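Local coordinates for cytoplasmic protein (Cryptococcus neoformans var. grubii serotype A, PDB 7LPO), which probably hydrolyses steryl beta-glucosides, as a fungal sterylglucosidase of glycosyl hydrolase family 5, at residues V674-R679 / R694-D699; D30-S35 / E703-E708; K690-V695 / V763-V768. All blocks are in the same frame, centred on the assembly; numbering follows the deposited sequence.

Contact 1 (V674-R679 / R694-D699)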
loop_
_atom_site.group_PDB
_atom_site.type_symbol
_atom_site.label_atom_id
_atom_site.label_comp_id
_atom_site.label_asym_id
_atom_site.label_seq_id
_atom_site.Cartn_x
_atom_site.Cartn_y
_atom_site.Cartn_z
ATOM N N VAL A 674 -3.631 14.609 25.453
ATOM C CA VAL A 674 -2.699 15.188 26.411
ATOM C C VAL A 674 -2.059 14.012 27.140
ATOM O O VAL A 674 -2.687 13.378 27.991
ATOM C CB VAL A 674 -3.390 16.152 27.375
ATOM C CG1 VAL A 674 -2.426 16.567 28.469
ATOM C CG2 VAL A 674 -3.931 17.361 26.611
ATOM N N GLY A 675 -0.815 13.711 26.805
ATOM C CA GLY A 675 -0.163 12.510 27.274
ATOM C C GLY A 675 0.106 11.539 26.143
ATOM O O GLY A 675 0.071 11.886 24.961
ATOM N N ILE A 676 0.370 10.296 26.522
ATOM C CA ILE A 676 0.789 9.242 25.603
ATOM C C ILE A 676 -0.304 8.177 25.563
ATOM O O ILE A 676 -0.683 7.648 26.620
ATOM C CB ILE A 676 2.130 8.626 26.029
ATOM C CG1 ILE A 676 3.239 9.675 26.011
ATOM C CG2 ILE A 676 2.494 7.454 25.116
ATOM C CD1 ILE A 676 3.469 10.311 24.652
ATOM N N PRO A 677 -0.831 7.825 24.389
ATOM C CA PRO A 677 -1.795 6.718 24.332
ATOM C C PRO A 677 -1.158 5.447 24.865
ATOM O O PRO A 677 -0.073 5.052 24.435
ATOM C CB PRO A 677 -2.134 6.601 22.837
ATOM C CG PRO A 677 -1.700 7.898 22.217
ATOM C CD PRO A 677 -0.543 8.386 23.055
ATOM N N GLU A 678 -1.834 4.801 25.809
ATOM C CA GLU A 678 -1.334 3.562 26.391
ATOM C C GLU A 678 -2.089 2.333 25.909
ATOM O O GLU A 678 -1.462 1.326 25.562
ATOM C CB GLU A 678 -1.387 3.631 27.925
ATOM C CG GLU A 678 -0.806 2.400 28.599
ATOM C CD GLU A 678 0.203 2.735 29.677
ATOM O OE1 GLU A 678 -0.067 2.421 30.851
ATOM O OE2 GLU A 678 1.264 3.311 29.353
ATOM N N ARG A 679 -3.422 2.377 25.881
ATOM C CA ARG A 679 -4.194 1.201 25.498
ATOM C C ARG A 679 -5.565 1.606 24.971
ATOM O O ARG A 679 -6.227 2.478 25.543
ATOM C CB ARG A 679 -4.369 0.229 26.679
ATOM C CG ARG A 679 -4.622 -1.180 26.199
ATOM C CD ARG A 679 -5.067 -2.197 27.229
ATOM N NE ARG A 679 -5.725 -3.275 26.484
ATOM C CZ ARG A 679 -5.096 -4.298 25.902
ATOM N NH1 ARG A 679 -3.780 -4.429 26.007
ATOM N NH2 ARG A 679 -5.791 -5.198 25.211
ATOM N N ARG A 694 -1.164 7.562 29.433
ATOM C CA ARG A 694 -0.098 7.857 30.381
ATOM C C ARG A 694 0.146 9.359 30.369
ATOM O O ARG A 694 0.510 9.922 29.329
ATOM C CB ARG A 694 1.173 7.094 30.010
ATOM C CG ARG A 694 2.327 7.250 30.992
ATOM C CD ARG A 694 3.400 6.185 30.771
ATOM N NE ARG A 694 2.886 4.837 31.010
ATOM C CZ ARG A 694 2.808 4.261 32.208
ATOM N NH1 ARG A 694 3.220 4.897 33.292
ATOM N NH2 ARG A 694 2.319 3.037 32.323
ATOM N N VAL A 695 -0.066 10.003 31.516
ATOM C CA VAL A 695 0.015 11.454 31.652
ATOM C C VAL A 695 1.151 11.777 32.615
ATOM O O VAL A 695 1.174 11.277 33.744
ATOM C CB VAL A 695 -1.312 12.057 32.156
ATOM C CG1 VAL A 695 -1.276 13.590 32.100
ATOM C CG2 VAL A 695 -2.499 11.536 31.346
ATOM N N ARG A 696 2.088 12.606 32.172
ATOM C CA ARG A 696 3.246 12.984 32.966
ATOM C C ARG A 696 3.033 14.350 33.612
ATOM O O ARG A 696 2.158 15.126 33.219
ATOM C CB ARG A 696 4.512 13.011 32.102
ATOM C CG ARG A 696 4.884 11.666 31.485
ATOM C CD ARG A 696 5.501 11.834 30.093
ATOM N NE ARG A 696 4.592 12.462 29.129
ATOM C CZ ARG A 696 4.827 12.545 27.819
ATOM N NH1 ARG A 696 5.940 12.031 27.309
ATOM N NH2 ARG A 696 3.952 13.140 27.019
ATOM N N ALA A 697 3.873 14.644 34.604
ATOM C CA ALA A 697 3.730 15.885 35.354
ATOM C C ALA A 697 4.086 17.113 34.527
ATOM O O ALA A 697 3.633 18.216 34.857
ATOM C CB ALA A 697 4.599 15.835 36.609
ATOM N N ASP A 698 4.868 16.957 33.460
ATOM C CA ASP A 698 5.254 18.085 32.625
ATOM C C ASP A 698 4.413 18.201 31.357
ATOM O O ASP A 698 4.722 19.033 30.497
ATOM C CB ASP A 698 6.740 17.999 32.261
ATOM C CG ASP A 698 7.134 16.648 31.685
ATOM O OD1 ASP A 698 6.242 15.800 31.465
ATOM O OD2 ASP A 698 8.342 16.436 31.454
ATOM N N ASP A 699 3.354 17.406 31.227
ATOM C CA ASP A 699 2.464 17.541 30.083
ATOM C C ASP A 699 1.619 18.803 30.213
ATOM O O ASP A 699 1.336 19.278 31.314
ATOM C CB ASP A 699 1.560 16.316 29.957
ATOM C CG ASP A 699 2.254 15.157 29.262
ATOM O OD1 ASP A 699 2.989 15.418 28.283
ATOM O OD2 ASP A 699 2.077 13.997 29.693
#
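Val674 meets the end of strand 689-696 from just outside the hairpin: its carbonyl O lies 3.8 Å from Val695 CG2, and its CG1 reaches more loosely toward Asp699 CB. The same carbonyl is hydrogen-bonded to the hydroxyl of Tyr754, which ties the entry to the hairpin to the rest of the C-terminal domain. Gly675 follows with positive phi (113°), a backbone shape that glycine readily adopts, its CA pressed to 3.4 Å from Arg694 O and close to Asp699 OD2. Ile676 then opens the antiparallel pairing as a hydrogen-bonded pair with Arg694, Ile676 N giving to Arg694 O (2.8 Å) and Arg694 N returning to Ile676 O. Its CG1, anti to the carbonyl carbon (chi1 -62°), lies over one face of the Arg696 guanidinium near the rim, 3.7 Å from Arg696 NH2, with CD1 beside it. That guanidinium is turned by Asp699, whose OD2 takes both Arg696 NE and Arg696 N (2.8 Å) from the same face of the carboxylate, bracing the type I turn 696-699 from the side-chain side. Beyond Pro677, Glu678 sits in a classic beta bulge, where it and Arg679 both face Ala692. Its carboxylate crosses the Arg694 side chain, the two planes 41° apart. Glu678 OE2 receives Arg694 NE at 2.8 Å, near the guanidinium plane and on the syn side, while Arg694 NH2 makes only weak bonds to both oxygens. The example illustrates how a hairpin can add two ion pairs to its backbone bonds: Asp699 fixes how the Arg696 guanidinium is turned, presenting one face to Ile676, and the twisted fit of Glu678 to Arg694 implies one good bond, through NE, rather than a symmetric fork.

Contact 2 (D30-S35 / E703-E708)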
loop_
_atom_site.group_PDB
_atom_site.type_symbol
_atom_site.label_atom_id
_atom_site.label_comp_id
_atom_site.label_asym_id
_atom_site.label_seq_id
_atom_site.Cartn_x
_atom_site.Cartn_y
_atom_site.Cartn_z
ATOM N N ASP A 30 1.062 17.738 17.836
ATOM C CA ASP A 30 0.753 19.097 17.425
ATOM C C ASP A 30 1.621 20.056 18.235
ATOM O O ASP A 30 2.384 19.642 19.108
ATOM C CB ASP A 30 -0.745 19.380 17.566
ATOM C CG ASP A 30 -1.217 19.448 19.005
ATOM O OD1 ASP A 30 -0.392 19.442 19.952
ATOM O OD2 ASP A 30 -2.452 19.515 19.182
ATOM N N VAL A 31 1.511 21.355 17.945
ATOM C CA VAL A 31 2.412 22.334 18.542
ATOM C C VAL A 31 2.176 22.533 20.033
ATOM O O VAL A 31 3.020 23.131 20.708
ATOM C CB VAL A 31 2.301 23.680 17.801
ATOM C CG1 VAL A 31 2.624 23.487 16.313
ATOM C CG2 VAL A 31 0.924 24.290 17.997
ATOM N N ASN A 32 1.075 22.022 20.574
ATOM C CA ASN A 32 0.808 22.121 22.002
ATOM C C ASN A 32 1.137 20.835 22.749
ATOM O O ASN A 32 0.730 20.679 23.905
ATOM C CB ASN A 32 -0.647 22.519 22.223
ATOM C CG ASN A 32 -0.938 23.927 21.728
ATOM O OD1 ASN A 32 -0.164 24.855 21.964
ATOM N ND2 ASN A 32 -2.051 24.089 21.027
ATOM N N GLY A 33 1.867 19.919 22.115
ATOM C CA GLY A 33 2.337 18.715 22.758
ATOM C C GLY A 33 1.376 17.544 22.755
ATOM O O GLY A 33 1.718 16.487 23.296
ATOM N N ARG A 34 0.199 17.680 22.162
ATOM C CA ARG A 34 -0.757 16.581 22.159
ATOM C C ARG A 34 -0.299 15.474 21.218
ATOM O O ARG A 34 0.129 15.736 20.092
ATOM C CB ARG A 34 -2.136 17.085 21.740
ATOM C CG ARG A 34 -2.738 18.115 22.690
ATOM C CD ARG A 34 -4.219 18.341 22.409
ATOM N NE ARG A 34 -4.469 18.750 21.023
ATOM C CZ ARG A 34 -5.677 18.835 20.474
ATOM N NH1 ARG A 34 -6.758 18.540 21.182
ATOM N NH2 ARG A 34 -5.807 19.216 19.210
ATOM N N SER A 35 -0.389 14.231 21.691
ATOM C CA SER A 35 -0.136 13.085 20.828
ATOM C C SER A 35 -1.300 12.906 19.864
ATOM O O SER A 35 -2.456 12.816 20.283
ATOM C CB SER A 35 0.048 11.816 21.653
ATOM O OG SER A 35 1.180 11.903 22.488
ATOM N N GLU A 703 -7.642 24.711 29.417
ATOM C CA GLU A 703 -8.980 24.797 28.846
ATOM C C GLU A 703 -8.963 24.733 27.331
ATOM O O GLU A 703 -9.990 24.419 26.720
ATOM C CB GLU A 703 -9.661 26.092 29.293
ATOM C CG GLU A 703 -9.803 26.239 30.796
ATOM C CD GLU A 703 -10.170 24.933 31.483
ATOM O OE1 GLU A 703 -11.331 24.490 31.345
ATOM O OE2 GLU A 703 -9.294 24.343 32.156
ATOM N N GLN A 704 -7.831 25.046 26.713
ATOM C CA GLN A 704 -7.695 25.005 25.270
ATOM C C GLN A 704 -6.886 23.809 24.789
ATOM O O GLN A 704 -6.832 23.569 23.579
ATOM C CB GLN A 704 -7.038 26.302 24.770
ATOM C CG GLN A 704 -8.011 27.438 24.464
ATOM C CD GLN A 704 -8.720 27.952 25.702
ATOM O OE1 GLN A 704 -9.942 28.141 25.696
ATOM N NE2 GLN A 704 -7.960 28.186 26.776
ATOM N N VAL A 705 -6.254 23.065 25.700
ATOM C CA VAL A 705 -5.401 21.927 25.362
ATOM C C VAL A 705 -5.934 20.730 26.137
ATOM O O VAL A 705 -5.660 20.574 27.332
ATOM C CB VAL A 705 -3.924 22.185 25.680
ATOM C CG1 VAL A 705 -3.068 21.009 25.249
ATOM C CG2 VAL A 705 -3.471 23.469 24.989
ATOM N N TYR A 706 -6.684 19.872 25.451
ATOM C CA TYR A 706 -7.380 18.757 26.064
ATOM C C TYR A 706 -7.363 17.583 25.095
ATOM O O TYR A 706 -6.950 17.700 23.937
ATOM C CB TYR A 706 -8.821 19.152 26.408
ATOM C CG TYR A 706 -9.460 19.846 25.247
ATOM C CD1 TYR A 706 -10.053 19.119 24.231
ATOM C CD2 TYR A 706 -9.415 21.230 25.126
ATOM C CE1 TYR A 706 -10.611 19.742 23.139
ATOM C CE2 TYR A 706 -9.972 21.872 24.022
ATOM C CZ TYR A 706 -10.570 21.118 23.038
ATOM O OH TYR A 706 -11.129 21.718 21.936
ATOM N N THR A 707 -7.839 16.445 25.578
ATOM C CA THR A 707 -7.945 15.241 24.776
ATOM C C THR A 707 -9.264 15.226 24.012
ATOM O O THR A 707 -10.318 15.573 24.557
ATOM C CB THR A 707 -7.830 14.016 25.679
ATOM O OG1 THR A 707 -6.543 14.020 26.311
ATOM C CG2 THR A 707 -8.015 12.732 24.900
ATOM N N GLU A 708 -9.189 14.839 22.739
ATOM C CA GLU A 708 -10.341 14.757 21.854
ATOM C C GLU A 708 -10.466 13.331 21.346
ATOM O O GLU A 708 -9.489 12.750 20.863
ATOM C CB GLU A 708 -10.225 15.707 20.660
ATOM C CG GLU A 708 -10.176 17.169 21.029
ATOM C CD GLU A 708 -10.072 18.081 19.810
ATOM O OE1 GLU A 708 -11.062 18.169 19.047
ATOM O OE2 GLU A 708 -9.003 18.708 19.622
#
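Arg34, just after the turn 30-33, reaches across and ends against the chain that leads into strand 707-710. Its NH1 gives two nearly straight bonds in the guanidinium plane, one to Glu708 OE2 (2.7 Å) and one to the carbonyl Tyr706 O (2.9 Å, 166° at the hydrogen). Glu708 OE2 receives NH1 through its anti lone pair, and the carboxylate lies nearly coplanar with the guanidinium, 24° apart; the longer NH2 bond to the same oxygen is weak. The NE side of the group is taken by Asp30, at the start of the turn just before the arginine: Arg34 NE meets Asp30 OD2 at 2.8 Å on the syn side, while Asp30 OD1 receives Arg34 N from above its plane. The bend at chi3 (-56°) places NE for this grip.

Val705 supplies the apolar half. Its CG1, anti to the backbone N, rests on Arg34 CG at 3.9 Å, so that the valine packs on the aliphatic part of the arginine. The other methyl, CG2, approaches Asn32 CB at 4.1 Å, and Asn32 crosses the valine obliquely. Val705 also packs on Val674, and the neighbouring Tyr706 ring meets Trp753.

This contact joins a loop near the N-terminus to the C-terminal domain of a glycoside hydrolase, across a separation of 668 residues. As an example of a surface salt-bridge network, it shows one cation shared by two carboxylates and a main-chain carbonyl. Three in-plane bonds fix the rotation of the guanidinium, and with Asp30 OD2 and Glu708 OE2 6.6 Å apart, the arginine charge between them would be expected to offset their mutual repulsion.

Contact 3 (K690-V695 / V763-V768)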
loop_
_atom_site.group_PDB
_atom_site.type_symbol
_atom_site.label_atom_id
_atom_site.label_comp_id
_atom_site.label_asym_id
_atom_site.label_seq_id
_atom_site.Cartn_x
_atom_site.Cartn_y
_atom_site.Cartn_z
ATOM N N LYS A 690 -12.748 1.574 25.921
ATOM C CA LYS A 690 -11.897 1.923 27.049
ATOM C C LYS A 690 -10.570 2.447 26.524
ATOM O O LYS A 690 -9.903 1.782 25.727
ATOM C CB LYS A 690 -11.669 0.715 27.964
ATOM C CG LYS A 690 -10.700 0.992 29.104
ATOM C CD LYS A 690 -10.869 -0.013 30.227
ATOM C CE LYS A 690 -10.081 0.412 31.466
ATOM N NZ LYS A 690 -9.318 -0.722 32.073
ATOM N N TYR A 691 -10.199 3.644 26.968
ATOM C CA TYR A 691 -8.969 4.303 26.554
ATOM C C TYR A 691 -8.160 4.644 27.796
ATOM O O TYR A 691 -8.664 5.318 28.703
ATOM C CB TYR A 691 -9.287 5.560 25.752
ATOM C CG TYR A 691 -8.074 6.327 25.301
ATOM C CD1 TYR A 691 -6.930 5.668 24.859
ATOM C CD2 TYR A 691 -8.066 7.709 25.311
ATOM C CE1 TYR A 691 -5.826 6.364 24.448
ATOM C CE2 TYR A 691 -6.961 8.416 24.882
ATOM C CZ TYR A 691 -5.850 7.740 24.452
ATOM O OH TYR A 691 -4.756 8.451 24.021
ATOM N N ALA A 692 -6.906 4.188 27.829
ATOM C CA ALA A 692 -5.964 4.491 28.901
ATOM C C ALA A 692 -4.824 5.338 28.352
ATOM O O ALA A 692 -4.257 5.017 27.301
ATOM C CB ALA A 692 -5.404 3.208 29.516
ATOM N N VAL A 693 -4.471 6.397 29.075
ATOM C CA VAL A 693 -3.443 7.337 28.644
ATOM C C VAL A 693 -2.446 7.553 29.778
ATOM O O VAL A 693 -2.828 7.699 30.944
ATOM C CB VAL A 693 -4.069 8.674 28.191
ATOM C CG1 VAL A 693 -5.080 9.148 29.208
ATOM C CG2 VAL A 693 -2.995 9.728 27.957
ATOM N N ARG A 694 -1.164 7.562 29.433
ATOM C CA ARG A 694 -0.098 7.857 30.381
ATOM C C ARG A 694 0.146 9.359 30.369
ATOM O O ARG A 694 0.510 9.922 29.329
ATOM C CB ARG A 694 1.173 7.094 30.010
ATOM C CG ARG A 694 2.327 7.250 30.992
ATOM C CD ARG A 694 3.400 6.185 30.771
ATOM N NE ARG A 694 2.886 4.837 31.010
ATOM C CZ ARG A 694 2.808 4.261 32.208
ATOM N NH1 ARG A 694 3.220 4.897 33.292
ATOM N NH2 ARG A 694 2.319 3.037 32.323
ATOM N N VAL A 695 -0.066 10.003 31.516
ATOM C CA VAL A 695 0.015 11.454 31.652
ATOM C C VAL A 695 1.151 11.777 32.615
ATOM O O VAL A 695 1.174 11.277 33.744
ATOM C CB VAL A 695 -1.312 12.057 32.156
ATOM C CG1 VAL A 695 -1.276 13.590 32.100
ATOM C CG2 VAL A 695 -2.499 11.536 31.346
ATOM N N VAL A 763 -1.671 6.786 34.938
ATOM C CA VAL A 763 -2.551 6.356 33.863
ATOM C C VAL A 763 -3.980 6.753 34.214
ATOM O O VAL A 763 -4.546 6.271 35.202
ATOM C CB VAL A 763 -2.449 4.842 33.620
ATOM C CG1 VAL A 763 -3.463 4.420 32.553
ATOM C CG2 VAL A 763 -1.038 4.456 33.224
ATOM N N TYR A 764 -4.563 7.622 33.401
ATOM C CA TYR A 764 -5.982 7.927 33.458
ATOM C C TYR A 764 -6.737 7.022 32.486
ATOM O O TYR A 764 -6.174 6.510 31.516
ATOM C CB TYR A 764 -6.232 9.388 33.097
ATOM C CG TYR A 764 -5.520 10.413 33.946
ATOM C CD1 TYR A 764 -4.782 10.050 35.059
ATOM C CD2 TYR A 764 -5.610 11.761 33.634
ATOM C CE1 TYR A 764 -4.148 11.004 35.835
ATOM C CE2 TYR A 764 -4.981 12.710 34.388
ATOM C CZ TYR A 764 -4.249 12.333 35.486
ATOM O OH TYR A 764 -3.629 13.307 36.231
ATOM N N THR A 765 -8.026 6.826 32.752
ATOM C CA THR A 765 -8.851 5.980 31.903
ATOM C C THR A 765 -10.198 6.641 31.657
ATOM O O THR A 765 -10.709 7.396 32.490
ATOM C CB THR A 765 -9.088 4.582 32.512
ATOM O OG1 THR A 765 -9.849 4.700 33.729
ATOM C CG2 THR A 765 -7.766 3.886 32.791
ATOM N N ILE A 766 -10.781 6.323 30.506
ATOM C CA ILE A 766 -12.121 6.767 30.147
ATOM C C ILE A 766 -12.822 5.592 29.486
ATOM O O ILE A 766 -12.235 4.916 28.633
ATOM C CB ILE A 766 -12.097 8.000 29.217
ATOM C CG1 ILE A 766 -13.511 8.559 29.066
ATOM C CG2 ILE A 766 -11.501 7.667 27.859
ATOM C CD1 ILE A 766 -13.549 10.007 28.612
ATOM N N GLU A 767 -14.064 5.340 29.891
ATOM C CA GLU A 767 -14.863 4.248 29.355
ATOM C C GLU A 767 -16.180 4.792 28.822
ATOM O O GLU A 767 -16.796 5.669 29.434
ATOM C CB GLU A 767 -15.114 3.184 30.417
ATOM C CG GLU A 767 -13.839 2.666 31.053
ATOM C CD GLU A 767 -14.079 1.983 32.382
ATOM O OE1 GLU A 767 -14.528 0.817 32.368
ATOM O OE2 GLU A 767 -13.815 2.612 33.438
ATOM N N VAL A 768 -16.601 4.263 27.678
ATOM C CA VAL A 768 -17.777 4.740 26.965
ATOM C C VAL A 768 -18.585 3.537 26.508
ATOM O O VAL A 768 -18.019 2.510 26.114
ATOM C CB VAL A 768 -17.382 5.612 25.755
ATOM C CG1 VAL A 768 -18.629 6.062 24.976
ATOM C CG2 VAL A 768 -16.553 6.804 26.198
#
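Tyr691 and Ile766 form one rung of an antiparallel pairing in the four-stranded sheet of the family 5 C-terminal domain, where strands 689-696 and 761-770 are neighbours. Tyr691 N gives to Ile766 O at 2.9 Å, and Val693 with Tyr764 makes the next hydrogen-bonded pair. Between them the non-hydrogen-bonded pair Ala692-Thr765 brings the chains closer, with Ala692 CA 3.3 Å from Tyr764 O.

Side chains alternate between two faces. On the face of Tyr691, Val693, Tyr764 and Ile766, the bumps are methyls: Ile766 CG2, held between the backbone N and the carbonyl carbon, fits against Tyr691 CB at 3.7 Å and at the edge of its ring, and Val693 CG1 leans on Tyr764 CB. Leu750 and Trp752 of strand 749-753 cover this side, and the hydroxyl of Tyr764 is bonded to Pro755 O. On the other face, the small Ala692 leaves a hollow that Val763 CG1 enters, 3.8 Å from Ala692 CB, with Thr765 CG2 also close to that CB. Val763 CG2 turns instead to one face of the Arg694 guanidinium, whose NE is paired with Glu678. Lys690 and Glu767 run side by side, touching through their methylenes.

Farther along the strand Val695 CG2 stands over the Tyr764 ring, offset toward the rim, 4.1 Å from its centroid and nearest CD2.

How the contacts relate
Contacts 1 and 3 share strand 689-696, which pairs with 676-682 on one flank and 761-770 on the other, and Glu678 OE1 packs on Val763 CG2 between them. Both are partly buried; contact 3 has more buried residues and is held by regular backbone bonds and methyl packing, while contact 1, where the pairing runs out into a turn, adds ion pairs. Contact 2 is a surface contact without strand pairing, centred on the salt bridges of one arginine, with a valine against its stem. It still touches contact 1, through Ser35 OG to Gly675 O and Thr707 OG1 to Val674 N, but comes only within about 4 Å (nearest atoms) of contact 3.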